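Local coordinates for protein vinylacetyl-CoA Delta-isomerase (Nitrosopumilus maritimus SCM1, PDB 6VJR) that probably acts as an oxygen-tolerant 4-hydroxybutyryl-CoA dehydratase and vinylacetyl-CoA Delta-isomerase, using FAD and a [4Fe-4S] cluster, at residues Met104-Ser109 and Ile197-Ile202; Phe115-Lys120 and Val269-Glu274; Gly145-Pro150 and Met280-Phe285; Lys156-Gln161 and Ile202-Ser207; Lys176-Ser181 and Trp211-Ala216. All coordinates share one frame; numbering follows the deposited sequence.

Contact 1 of 5, residues Met104-Ser109 and Ile197-Ile202; sequences MDAMNS and ILMPTI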
# COMPACT_ATOMS: atom_id res chain seq x y z
N MET A 104 0.78 15.64 30.30
CA MET A 104 1.29 14.45 30.96
C MET A 104 2.66 14.05 30.41
O MET A 104 3.61 13.87 31.16
CB MET A 104 0.30 13.30 30.79
CG MET A 104 0.71 12.00 31.39
SD MET A 104 -0.50 10.70 31.06
CE MET A 104 -0.27 10.48 29.31
N ASP A 105 2.79 14.08 29.06
CA ASP A 105 4.05 13.73 28.41
C ASP A 105 5.12 14.80 28.68
O ASP A 105 6.30 14.48 28.86
CB ASP A 105 3.72 13.44 26.95
CG ASP A 105 2.85 12.19 26.73
OD1 ASP A 105 2.89 11.25 27.57
OD2 ASP A 105 2.17 12.11 25.67
N ALA A 106 4.72 16.07 28.67
CA ALA A 106 5.63 17.16 29.00
C ALA A 106 6.19 16.97 30.42
O ALA A 106 7.40 17.09 30.60
CB ALA A 106 4.91 18.50 28.88
N MET A 107 5.32 16.66 31.38
CA MET A 107 5.76 16.55 32.78
C MET A 107 6.71 15.37 32.96
O MET A 107 7.71 15.45 33.67
CB MET A 107 4.57 16.49 33.74
CG MET A 107 3.90 17.86 33.76
SD MET A 107 3.01 18.27 35.24
CE MET A 107 1.74 17.07 34.90
N ASN A 108 6.36 14.25 32.33
CA ASN A 108 7.18 13.06 32.42
C ASN A 108 8.58 13.34 31.83
O ASN A 108 9.58 12.95 32.40
CB ASN A 108 6.44 11.86 31.84
CG ASN A 108 5.53 11.22 32.88
OD1 ASN A 108 5.93 10.30 33.60
ND2 ASN A 108 4.32 11.72 33.01
N SER A 109 8.63 13.99 30.67
CA SER A 109 9.90 14.31 30.03
C SER A 109 10.72 15.33 30.84
O SER A 109 11.95 15.23 30.94
CB SER A 109 9.65 14.73 28.58
OG SER A 109 8.91 15.94 28.45
N ILE A 197 3.04 24.81 30.10
CA ILE A 197 4.49 24.71 30.18
C ILE A 197 5.09 25.00 28.80
O ILE A 197 4.87 24.26 27.85
CB ILE A 197 4.94 23.33 30.69
CG1 ILE A 197 4.31 22.97 32.05
CG2 ILE A 197 6.46 23.34 30.81
CD1 ILE A 197 4.62 21.59 32.54
N LEU A 198 5.86 26.09 28.73
CA LEU A 198 6.56 26.47 27.51
C LEU A 198 7.85 25.65 27.44
O LEU A 198 8.58 25.58 28.43
CB LEU A 198 6.91 27.96 27.57
CG LEU A 198 5.75 28.92 27.78
CD1 LEU A 198 6.26 30.32 27.96
CD2 LEU A 198 4.73 28.81 26.65
N MET A 199 8.18 25.16 26.23
CA MET A 199 9.37 24.33 26.05
C MET A 199 9.95 24.58 24.67
O MET A 199 9.19 24.79 23.74
CB MET A 199 9.04 22.83 26.12
CG MET A 199 8.44 22.34 27.44
SD MET A 199 7.83 20.63 27.38
CE MET A 199 6.28 20.91 26.50
N PRO A 200 11.28 24.55 24.50
CA PRO A 200 11.89 24.70 23.18
C PRO A 200 11.52 23.53 22.28
O PRO A 200 11.27 22.42 22.76
CB PRO A 200 13.38 24.80 23.46
CG PRO A 200 13.51 24.20 24.84
CD PRO A 200 12.25 24.34 25.58
N THR A 201 11.47 23.79 20.98
CA THR A 201 10.97 22.81 20.03
C THR A 201 12.03 22.13 19.15
O THR A 201 11.66 21.26 18.34
CB THR A 201 9.91 23.45 19.14
OG1 THR A 201 9.19 22.38 18.51
CG2 THR A 201 10.52 24.31 18.06
N ILE A 202 13.29 22.53 19.26
CA ILE A 202 14.34 22.13 18.32
C ILE A 202 15.64 22.07 19.10
O ILE A 202 15.77 22.70 20.14
CB ILE A 202 14.38 23.18 17.19
CG1 ILE A 202 15.29 22.84 16.08
CG2 ILE A 202 14.71 24.58 17.73
CD1 ILE A 202 15.04 23.68 14.84
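No ring or other flat group takes part where Ala106 and Met107 of the helix meet Met199 and Ile197; the contact is aliphatic and thioether throughout. Met199 bends at chi3 (-77°), which lays its end against the one methyl of Ala106: CE is 3.7 Å from Ala106 CB, and SD is only slightly farther away. At the next residue, the side chains of Met107 and Ile197 cross at about a right angle, with Ile197 CD1 4.0 Å from Met107 CG. The flat amide of Asn108 serves the helix itself, its ND2 donating to Met104 O at 2.9 Å from above the carbonyl plane. Asp105, on another side of the same helix, hydrogen-bonds to His289 and Ser292 near the metal centres. A helix laid on a sheet face in this way joins the alpha and beta parts of the subunit, consistent with the acyl-CoA dehydrogenase-like fold of this family, with Met199 close behind the flavin-binding residues Gly145 and Met147.

Contact 2 of 5, residues Phe115-Lys120 and Val269-Glu274; sequences FEIDEK and VFMHGE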
# COMPACT_ATOMS: atom_id res chain seq x y z
N PHE A 115 16.48 16.81 36.03
CA PHE A 115 17.43 16.10 36.86
C PHE A 115 18.82 16.12 36.24
O PHE A 115 19.82 16.37 36.93
CB PHE A 115 16.91 14.67 37.10
CG PHE A 115 17.79 13.87 38.04
CD1 PHE A 115 18.94 13.25 37.58
CD2 PHE A 115 17.44 13.69 39.37
CE1 PHE A 115 19.70 12.46 38.40
CE2 PHE A 115 18.23 12.92 40.20
CZ PHE A 115 19.35 12.31 39.72
N GLU A 116 18.87 15.90 34.91
CA GLU A 116 20.13 15.80 34.20
C GLU A 116 20.76 17.17 34.00
O GLU A 116 21.97 17.26 34.07
CB GLU A 116 20.00 14.98 32.92
CG GLU A 116 19.77 13.51 33.28
CD GLU A 116 19.68 12.51 32.14
OE1 GLU A 116 20.66 12.50 31.36
OE2 GLU A 116 18.70 11.73 32.07
N ILE A 117 19.97 18.23 33.78
CA ILE A 117 20.53 19.57 33.74
C ILE A 117 21.26 19.86 35.04
O ILE A 117 22.39 20.34 35.02
CB ILE A 117 19.45 20.63 33.48
CG1 ILE A 117 18.71 20.39 32.16
CG2 ILE A 117 20.09 22.01 33.53
CD1 ILE A 117 17.51 21.28 31.94
N ASP A 118 20.58 19.59 36.18
CA ASP A 118 21.10 19.89 37.51
C ASP A 118 22.38 19.10 37.79
O ASP A 118 23.32 19.64 38.40
CB ASP A 118 20.08 19.62 38.59
CG ASP A 118 18.87 20.54 38.60
OD1 ASP A 118 18.86 21.56 37.83
OD2 ASP A 118 17.93 20.25 39.38
N GLU A 119 22.40 17.84 37.37
CA GLU A 119 23.56 16.96 37.53
C GLU A 119 24.79 17.62 36.91
O GLU A 119 25.86 17.59 37.49
CB GLU A 119 23.20 15.58 36.97
CG GLU A 119 24.23 14.48 37.17
CD GLU A 119 23.69 13.18 36.58
OE1 GLU A 119 23.14 13.18 35.44
OE2 GLU A 119 23.79 12.17 37.29
N LYS A 120 24.64 18.25 35.73
CA LYS A 120 25.77 18.88 35.07
C LYS A 120 26.05 20.28 35.63
O LYS A 120 27.22 20.64 35.81
CB LYS A 120 25.50 18.95 33.56
CG LYS A 120 26.62 19.63 32.81
CD LYS A 120 26.41 19.69 31.31
CE LYS A 120 27.54 20.46 30.67
NZ LYS A 120 27.25 20.59 29.23
N VAL A 269 10.65 28.42 36.53
CA VAL A 269 11.60 28.30 35.42
C VAL A 269 12.37 26.97 35.57
O VAL A 269 13.02 26.74 36.59
CB VAL A 269 12.57 29.49 35.39
CG1 VAL A 269 13.76 29.30 34.46
CG2 VAL A 269 11.85 30.79 35.07
N PHE A 270 12.27 26.11 34.55
CA PHE A 270 12.83 24.77 34.60
C PHE A 270 14.03 24.58 33.66
O PHE A 270 14.58 23.48 33.59
CB PHE A 270 11.73 23.73 34.37
CG PHE A 270 10.45 23.90 35.18
CD1 PHE A 270 10.51 24.21 36.53
CD2 PHE A 270 9.21 23.76 34.59
CE1 PHE A 270 9.36 24.38 37.27
CE2 PHE A 270 8.06 23.91 35.34
CZ PHE A 270 8.14 24.21 36.68
N MET A 271 14.41 25.61 32.92
CA MET A 271 15.59 25.64 32.08
C MET A 271 15.84 27.11 31.77
O MET A 271 14.90 27.83 31.40
CB MET A 271 15.39 24.89 30.75
CG MET A 271 16.57 25.01 29.72
SD MET A 271 16.17 24.42 28.08
CE MET A 271 16.24 22.66 28.43
N HIS A 272 17.09 27.53 31.86
CA HIS A 272 17.44 28.93 31.66
C HIS A 272 18.85 29.01 31.06
O HIS A 272 19.81 29.21 31.79
CB HIS A 272 17.34 29.68 32.99
CG HIS A 272 17.77 31.11 32.92
ND1 HIS A 272 17.43 31.97 31.91
CD2 HIS A 272 18.58 31.82 33.72
CE1 HIS A 272 17.97 33.16 32.12
NE2 HIS A 272 18.69 33.09 33.19
N GLY A 273 18.97 28.79 29.75
CA GLY A 273 20.21 28.98 29.02
C GLY A 273 21.02 27.72 28.73
O GLY A 273 22.03 27.81 28.02
N GLU A 274 20.64 26.55 29.28
CA GLU A 274 21.38 25.32 29.08
C GLU A 274 20.93 24.67 27.76
O GLU A 274 20.24 23.65 27.72
CB GLU A 274 21.17 24.40 30.28
CG GLU A 274 21.59 25.03 31.61
CD GLU A 274 20.54 25.86 32.33
OE1 GLU A 274 19.37 25.92 31.87
OE2 GLU A 274 20.93 26.46 33.38
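Glu274 lies with its aliphatic stem against Ile117, while its carboxylate folds back over its own chain: OE1 accepts from His272 N at 2.8 Å, with an N-H...O angle of 159°, through the syn lone pair. The other oxygen, OE2, is hydrogen-bonded to Tyr125 OH, which should hold the carboxylate in place from outside. The first torsion (chi1 -58°) sets CG toward the helix, where Ile117 CG2 meets it at 3.9 Å, and the bend at chi2 (87°) folds the carboxylate back to the backbone. The two side chains cross at about a right angle. The second branch of Ile117 reaches a different part of the strand: CD1 sits 4.0 Å from Met271 CE, again with the chains roughly perpendicular, and at a similar distance from Phe270 O. That carbonyl oxygen is buried with no hydrogen-bonding partner in the model. Phe270 and Met271 form a classic beta bulge opposite Val214, and the chain turns a corner there. Ile117 thus bridges the bulge and the loop that follows it. Helix 101-121 packs beside strand 269-272, the outermost strand of the four-stranded sheet within this chain; helix 125-139 adds Tyr125 beside Ile117, and Phe129 of that helix stacks edge-to-face with Phe270.

Contact 3 of 5, residues Gly145-Pro150 and Met280-Phe285; sequences GAMTDP and MLVERF. With FAD (flavin-adenine dinucleotide), chain F.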
# COMPACT_ATOMS: atom_id res chain seq x y z
N GLY A 145 0.99 21.58 27.12
CA GLY A 145 2.37 21.36 26.77
C GLY A 145 2.65 22.16 25.53
O GLY A 145 2.24 21.76 24.45
N ALA A 146 3.35 23.28 25.71
CA ALA A 146 3.49 24.24 24.65
C ALA A 146 4.92 24.25 24.12
O ALA A 146 5.75 25.08 24.52
CB ALA A 146 3.04 25.61 25.13
N MET A 147 5.14 23.41 23.10
CA MET A 147 6.47 23.27 22.53
C MET A 147 6.60 24.00 21.20
O MET A 147 7.53 24.78 21.01
CB MET A 147 6.81 21.79 22.40
CG MET A 147 8.11 21.53 21.67
SD MET A 147 8.74 19.84 21.80
CE MET A 147 9.16 19.78 23.54
N THR A 148 5.70 23.72 20.28
CA THR A 148 5.87 24.15 18.90
C THR A 148 5.65 25.64 18.71
O THR A 148 4.54 26.13 18.80
CB THR A 148 4.93 23.37 18.00
OG1 THR A 148 4.96 21.97 18.27
CG2 THR A 148 5.27 23.65 16.55
N ASP A 149 6.73 26.33 18.27
CA ASP A 149 6.69 27.73 17.90
C ASP A 149 6.22 27.82 16.44
O ASP A 149 6.09 26.82 15.73
CB ASP A 149 8.07 28.37 18.00
CG ASP A 149 8.74 28.09 19.34
OD1 ASP A 149 9.30 26.98 19.45
OD2 ASP A 149 8.58 28.90 20.27
N PRO A 150 5.88 29.03 15.96
CA PRO A 150 5.50 29.20 14.57
C PRO A 150 6.60 28.83 13.57
O PRO A 150 6.25 28.33 12.51
CB PRO A 150 5.07 30.65 14.48
CG PRO A 150 4.67 31.00 15.89
CD PRO A 150 5.66 30.25 16.72
N MET A 280 17.56 16.95 24.34
CA MET A 280 17.13 15.89 25.27
C MET A 280 15.63 16.02 25.60
O MET A 280 14.87 15.03 25.57
CB MET A 280 17.94 15.94 26.56
CG MET A 280 17.53 14.92 27.57
SD MET A 280 18.42 14.99 29.14
CE MET A 280 20.08 14.47 28.64
N LEU A 281 15.20 17.25 25.88
CA LEU A 281 13.81 17.48 26.26
C LEU A 281 12.92 17.13 25.07
O LEU A 281 11.88 16.50 25.24
CB LEU A 281 13.58 18.90 26.72
CG LEU A 281 12.13 19.23 27.09
CD1 LEU A 281 11.67 18.32 28.22
CD2 LEU A 281 12.07 20.70 27.46
N VAL A 282 13.26 17.62 23.88
CA VAL A 282 12.42 17.32 22.71
C VAL A 282 12.34 15.81 22.44
O VAL A 282 11.28 15.26 22.14
CB VAL A 282 12.94 18.07 21.49
CG1 VAL A 282 12.23 17.69 20.22
CG2 VAL A 282 12.89 19.58 21.67
N GLU A 283 13.50 15.15 22.50
CA GLU A 283 13.59 13.71 22.30
C GLU A 283 12.69 12.96 23.26
O GLU A 283 11.96 12.06 22.87
CB GLU A 283 15.02 13.22 22.44
CG GLU A 283 15.20 11.73 22.18
CD GLU A 283 16.66 11.31 22.02
OE1 GLU A 283 16.99 10.43 21.21
OE2 GLU A 283 17.52 11.90 22.68
N ARG A 284 12.78 13.30 24.55
CA ARG A 284 11.99 12.58 25.51
C ARG A 284 10.51 12.90 25.48
O ARG A 284 9.69 11.99 25.62
CB ARG A 284 12.62 12.75 26.89
CG ARG A 284 14.03 12.18 26.96
CD ARG A 284 14.56 12.18 28.36
NE ARG A 284 15.93 11.70 28.31
CZ ARG A 284 16.77 11.72 29.30
NH1 ARG A 284 16.35 12.12 30.47
NH2 ARG A 284 18.00 11.30 29.12
N PHE A 285 10.15 14.16 25.26
CA PHE A 285 8.76 14.53 25.10
C PHE A 285 8.14 13.77 23.93
O PHE A 285 7.07 13.14 24.05
CB PHE A 285 8.58 16.03 24.90
CG PHE A 285 7.17 16.37 24.48
CD1 PHE A 285 6.12 16.26 25.37
CD2 PHE A 285 6.89 16.57 23.13
CE1 PHE A 285 4.84 16.56 24.98
CE2 PHE A 285 5.60 16.83 22.72
CZ PHE A 285 4.57 16.80 23.63
PA FAD F . 6.21 22.14 9.28
O1A FAD F . 7.42 21.97 10.10
O2A FAD F . 6.03 23.43 8.58
O5B FAD F . 6.13 20.84 8.35
C5B FAD F . 5.65 20.91 6.99
C4B FAD F . 6.46 19.96 6.15
O4B FAD F . 7.80 20.49 5.99
C3B FAD F . 6.63 18.53 6.70
O3B FAD F . 6.62 17.58 5.62
C2B FAD F . 8.01 18.57 7.35
O2B FAD F . 8.69 17.33 7.49
C1B FAD F . 8.75 19.51 6.39
N9A FAD F . 9.85 20.24 7.02
C8A FAD F . 9.82 21.22 7.99
N7A FAD F . 10.99 21.70 8.32
C5A FAD F . 11.87 20.96 7.54
C6A FAD F . 13.28 20.99 7.43
N6A FAD F . 14.04 21.86 8.10
N1A FAD F . 13.86 20.09 6.61
C2A FAD F . 13.06 19.25 5.91
N3A FAD F . 11.74 19.16 5.90
C4A FAD F . 11.18 20.04 6.75
N1 FAD F . 2.40 21.26 19.36
C2 FAD F . 2.53 21.63 20.67
O2 FAD F . 3.58 22.09 21.14
N3 FAD F . 1.47 21.40 21.53
C4 FAD F . 0.26 20.88 21.21
O4 FAD F . -0.66 20.82 22.01
C4X FAD F . 0.10 20.59 19.79
N5 FAD F . -1.07 20.10 19.36
C5X FAD F . -1.27 20.04 18.00
C6 FAD F . -2.55 19.76 17.49
C7 FAD F . -2.80 19.74 16.13
C7M FAD F . -4.21 19.54 15.63
C8 FAD F . -1.73 19.86 15.23
C8M FAD F . -1.95 19.73 13.75
C9 FAD F . -0.45 20.05 15.70
C9A FAD F . -0.21 20.18 17.09
N10 FAD F . 1.05 20.49 17.60
C10 FAD F . 1.24 20.80 18.94
C1' FAD F . 2.06 20.90 16.61
C2' FAD F . 2.83 19.82 15.88
O2' FAD F . 3.85 19.35 16.76
C3' FAD F . 3.44 20.39 14.60
O3' FAD F . 2.36 20.62 13.71
C4' FAD F . 4.56 19.54 13.97
O4' FAD F . 5.74 19.58 14.78
C5' FAD F . 4.92 19.99 12.57
O5' FAD F . 5.32 21.35 12.59
P FAD F . 4.65 22.41 11.67
O1P FAD F . 3.19 22.44 11.84
O2P FAD F . 5.40 23.66 11.85
O3P FAD F . 4.88 21.92 10.16
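Met147 follows the end of strand 143-146 and faces helix 278-292, its CA 8.4 Å from that of Val282, where a Met-aromatic contact joins the flavin-binding turn to the helix. With no hydrogen bond between the segments, the methionine makes the connection. Its CG lies opposite the backbone N (chi1 173°), which extends the chain away from the turn, and the bend at chi3 then brings the thioether to the helix. SD stands 4.9 Å from the centroid of the Phe285 ring, 50° off the ring normal, and CE lies 4.0 Å from Phe285 CD2; the two side chains slide past each other in opposite directions. Val282 CG2 flanks the sulfur. Phe285 in turn meets the ring of the iron ligand His289, so a short row of side chains links flavin and metal sites. The backbone beside Met147 reads the pyrimidine edge of the flavin. FAD N3 donates to Gly145 O at 3.0 Å, and FAD O2 is gripped by two amides, Met147 N and Thr148 N. Thr148 OG1 completes the set, donating to FAD N1 at 2.9 Å and accepting from FAD O2' at 3.2 Å.

Contact 4 of 5, residues Lys156-Gln161 and Ile202-Ser207; sequences KGPSEQ and IRLTES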
# COMPACT_ATOMS: atom_id res chain seq x y z
N LYS A 156 15.85 27.44 8.71
CA LYS A 156 16.72 28.24 9.55
C LYS A 156 16.37 28.01 11.02
O LYS A 156 15.22 27.81 11.37
CB LYS A 156 16.68 29.74 9.24
CG LYS A 156 17.07 30.08 7.82
CD LYS A 156 16.87 31.56 7.58
CE LYS A 156 17.07 31.90 6.13
NZ LYS A 156 18.44 31.61 5.76
N GLY A 157 17.40 28.03 11.85
CA GLY A 157 17.22 27.91 13.29
C GLY A 157 16.81 29.24 13.91
O GLY A 157 16.65 30.26 13.23
N PRO A 158 16.59 29.26 15.25
CA PRO A 158 16.11 30.46 15.91
C PRO A 158 16.96 31.70 15.69
O PRO A 158 16.42 32.77 15.39
CB PRO A 158 16.11 30.08 17.39
CG PRO A 158 15.87 28.58 17.32
CD PRO A 158 16.68 28.10 16.15
N SER A 159 18.27 31.58 15.89
CA SER A 159 19.12 32.75 15.79
C SER A 159 19.31 33.23 14.35
O SER A 159 19.90 34.31 14.17
CB SER A 159 20.45 32.51 16.45
OG SER A 159 21.19 31.52 15.76
N GLU A 160 18.83 32.47 13.36
CA GLU A 160 18.96 32.82 11.94
C GLU A 160 17.66 33.39 11.35
O GLU A 160 17.65 33.88 10.21
CB GLU A 160 19.37 31.62 11.09
CG GLU A 160 20.63 30.89 11.54
CD GLU A 160 20.87 29.49 10.96
OE1 GLU A 160 22.07 29.31 10.72
OE2 GLU A 160 20.00 28.58 10.78
N GLN A 161 16.55 33.38 12.10
CA GLN A 161 15.31 33.97 11.62
C GLN A 161 15.48 35.50 11.53
O GLN A 161 16.18 36.14 12.34
CB GLN A 161 14.14 33.65 12.54
CG GLN A 161 13.86 32.16 12.70
CD GLN A 161 13.37 31.52 11.43
OE1 GLN A 161 12.63 32.14 10.64
NE2 GLN A 161 13.73 30.26 11.27
N ILE A 202 13.29 22.53 19.26
CA ILE A 202 14.34 22.13 18.32
C ILE A 202 15.64 22.07 19.10
O ILE A 202 15.77 22.70 20.14
CB ILE A 202 14.38 23.18 17.19
CG1 ILE A 202 15.29 22.84 16.08
CG2 ILE A 202 14.71 24.58 17.73
CD1 ILE A 202 15.04 23.68 14.84
N ARG A 203 16.59 21.27 18.60
CA ARG A 203 17.97 21.33 19.04
C ARG A 203 18.41 22.79 18.98
O ARG A 203 18.15 23.51 18.00
CB ARG A 203 18.84 20.48 18.12
CG ARG A 203 20.30 20.36 18.51
CD ARG A 203 21.03 19.44 17.53
NE ARG A 203 22.47 19.55 17.78
CZ ARG A 203 23.28 20.52 17.32
NH1 ARG A 203 24.46 20.67 17.88
NH2 ARG A 203 22.89 21.37 16.38
N LEU A 204 19.16 23.20 20.00
CA LEU A 204 19.67 24.57 20.09
C LEU A 204 21.19 24.53 20.11
O LEU A 204 21.76 23.68 20.76
CB LEU A 204 19.15 25.24 21.36
CG LEU A 204 17.63 25.42 21.45
CD1 LEU A 204 17.26 26.04 22.81
CD2 LEU A 204 17.00 26.19 20.32
N THR A 205 21.79 25.48 19.40
CA THR A 205 23.21 25.72 19.46
C THR A 205 23.51 26.86 20.46
O THR A 205 22.64 27.53 21.03
CB THR A 205 23.76 26.03 18.07
OG1 THR A 205 23.30 27.34 17.75
CG2 THR A 205 23.32 25.01 17.03
N GLU A 206 24.80 27.07 20.68
CA GLU A 206 25.20 28.13 21.60
C GLU A 206 24.66 29.50 21.16
O GLU A 206 24.31 30.32 22.01
CB GLU A 206 26.72 28.16 21.77
CG GLU A 206 27.16 29.18 22.81
CD GLU A 206 28.66 29.16 23.11
OE1 GLU A 206 29.10 29.96 23.98
OE2 GLU A 206 29.38 28.35 22.48
N SER A 207 24.56 29.74 19.84
CA SER A 207 24.00 30.99 19.34
C SER A 207 22.51 31.14 19.68
O SER A 207 21.96 32.24 19.56
CB SER A 207 24.23 31.10 17.84
OG SER A 207 23.41 30.22 17.09
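Pro158 rests its CG on two aliphatic side chains of the facing loop, 4.0 Å from Leu204 CD2 and 4.2 Å from Ile202 CG2. The leucine crosses the proline ring at about a right angle, and the side chain of Ile202 is about 7 Å from the bound FAD. One residue on, the contact turns polar: Ser159 OG lies 2.9 Å from Ser207 OG, with the proton undecided, and because Ser207 is modelled in two conformers this link describes one of them. Ser159 places its hydroxyl between its backbone N and carbonyl carbon (chi1 66°), facing the other loop. Behind this shell, the 3-10 turn 158-160 holds the proline and serine. Glu160 N bonds to Gly157 O, and the Glu160 carboxylate returns to Gly157 N, where OE2 is met on its anti side at 2.9 Å, nearly straight at 172°. Asp208 steadies both loops, since its carboxylate takes bonds from Ser159 N and from Thr205 OG1. The two loops, one between strands 143-146 and 169-173 and the other between strands 195-198 and 213-218, meet toward the surface; Trp211, just ahead of strand 213-218, packs on Pro158.

Contact 5 of 5, residues Lys176-Ser181 and Trp211-Ala216; sequences KGVYVS and WAIVGA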
# COMPACT_ATOMS: atom_id res chain seq x y z
N LYS A 176 13.55 38.71 40.10
CA LYS A 176 12.42 37.87 40.46
C LYS A 176 12.12 36.80 39.39
O LYS A 176 11.41 35.82 39.65
CB LYS A 176 11.19 38.77 40.63
CG LYS A 176 11.20 39.77 41.79
CD LYS A 176 11.32 39.07 43.13
CE LYS A 176 11.07 39.96 44.31
NZ LYS A 176 11.66 39.35 45.50
N GLY A 177 12.64 36.97 38.17
CA GLY A 177 12.35 36.01 37.11
C GLY A 177 12.73 36.51 35.73
O GLY A 177 13.52 37.44 35.60
N VAL A 178 12.18 35.84 34.71
CA VAL A 178 12.45 36.14 33.31
C VAL A 178 11.19 36.70 32.64
O VAL A 178 10.06 36.48 33.10
CB VAL A 178 12.97 34.89 32.57
CG1 VAL A 178 14.20 34.29 33.23
CG2 VAL A 178 11.89 33.85 32.46
N TYR A 179 11.41 37.33 31.48
CA TYR A 179 10.33 37.82 30.65
C TYR A 179 10.52 37.21 29.28
O TYR A 179 11.64 37.23 28.76
CB TYR A 179 10.36 39.36 30.55
CG TYR A 179 10.16 40.01 31.90
CD1 TYR A 179 11.23 40.15 32.77
CD2 TYR A 179 8.92 40.49 32.32
CE1 TYR A 179 11.10 40.76 34.01
CE2 TYR A 179 8.77 41.08 33.57
CZ TYR A 179 9.85 41.22 34.41
OH TYR A 179 9.70 41.77 35.64
N VAL A 180 9.45 36.60 28.74
CA VAL A 180 9.56 35.90 27.47
C VAL A 180 8.62 36.52 26.46
O VAL A 180 7.55 37.02 26.81
CB VAL A 180 9.27 34.38 27.56
CG1 VAL A 180 10.28 33.65 28.42
CG2 VAL A 180 7.86 34.07 28.03
N SER A 181 9.04 36.47 25.19
CA SER A 181 8.23 36.86 24.06
C SER A 181 8.35 35.80 22.96
O SER A 181 9.38 35.13 22.83
CB SER A 181 8.63 38.23 23.53
OG SER A 181 8.41 39.25 24.49
N TRP A 211 16.90 31.21 23.56
CA TRP A 211 15.73 30.41 23.30
C TRP A 211 15.69 29.16 24.17
O TRP A 211 14.72 28.41 24.11
CB TRP A 211 15.66 30.06 21.81
CG TRP A 211 15.39 31.23 20.90
CD1 TRP A 211 14.17 31.60 20.43
CD2 TRP A 211 16.34 32.17 20.33
NE1 TRP A 211 14.28 32.70 19.63
CE2 TRP A 211 15.59 33.06 19.53
CE3 TRP A 211 17.73 32.33 20.41
CZ2 TRP A 211 16.18 34.09 18.81
CZ3 TRP A 211 18.32 33.34 19.68
CH2 TRP A 211 17.55 34.22 18.91
N ALA A 212 16.69 28.95 25.04
CA ALA A 212 16.73 27.80 25.92
C ALA A 212 15.97 28.12 27.22
O ALA A 212 16.55 28.40 28.27
CB ALA A 212 18.16 27.38 26.20
N ILE A 213 14.64 28.18 27.10
CA ILE A 213 13.76 28.54 28.21
C ILE A 213 12.64 27.51 28.31
O ILE A 213 11.93 27.22 27.34
CB ILE A 213 13.22 29.97 28.06
CG1 ILE A 213 12.25 30.36 29.18
CG2 ILE A 213 12.60 30.22 26.68
CD1 ILE A 213 12.89 30.41 30.56
N VAL A 214 12.49 26.97 29.52
CA VAL A 214 11.31 26.22 29.92
C VAL A 214 10.70 26.92 31.11
O VAL A 214 11.39 27.18 32.09
CB VAL A 214 11.62 24.76 30.31
CG1 VAL A 214 10.35 24.05 30.82
CG2 VAL A 214 12.24 24.01 29.12
N GLY A 215 9.39 27.16 31.05
CA GLY A 215 8.72 27.76 32.19
C GLY A 215 7.22 27.52 32.16
O GLY A 215 6.64 27.41 31.09
N ALA A 216 6.63 27.45 33.36
CA ALA A 216 5.20 27.25 33.52
C ALA A 216 4.55 28.60 33.77
O ALA A 216 4.98 29.37 34.64
CB ALA A 216 4.97 26.34 34.65
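Val178 and Val180 of strand 177-188 face Ile213 of strand 213-218 across two sheets, the strands crossing with no hydrogen bond between them and the CA atoms of Val180 and Ile213 8.5 Å apart. Ile213 does the work from its side. Its CG1 branch points away from its own backbone N (chi1 178°) toward strand 177-188, and a turn at chi2 (64°) brings CD1 round to Val178. CG1 therefore meets Val180 CG1 at 3.9 Å and CD1 meets Val178 CG2 at 4.1 Å, so that one isoleucine spans two valines of the other strand. Toward Val178 the side chains slide past each other in opposite directions, whereas Val180 lies slantwise; Val180 is modelled in two conformers, and its contact describes the one given. Gly215 lies opposite Val178 and offers no side chain there. Before Ile213, Ala212 is the centre of an inverse gamma turn that starts the strand. Ile170 and Val269 extend the same hydrophobic layer. The interface is wholly aliphatic and buried, so the two sheets are held face to face here by dispersion and exclusion of water, with none of the direction that polar bonds would impose.

Overall arrangement
Contacts 1, 2, 3 and 5 are buried, and contact 4 lies nearer the surface, where alone a hydroxyl pair bridges the segments. Contacts 1 and 2 hold different parts of helix 101-121 against the same four-stranded sheet, whereas contact 3 sets helix 278-292 against its flavin end. Those two helices are themselves joined by the salt bridge Glu116-Arg284. Contact 5 takes that sheet's strand 213-218 to the larger sheet instead. Strands 143-146, 195-198, 213-218 and 269-272 lie side by side in that order across the sheet, so contacts 1, 2, 3 and 5 share its hydrogen bonds. Contact 3 differs in binding the cofactor directly; Ile202 ends a segment of contact 1 and opens one of contact 4.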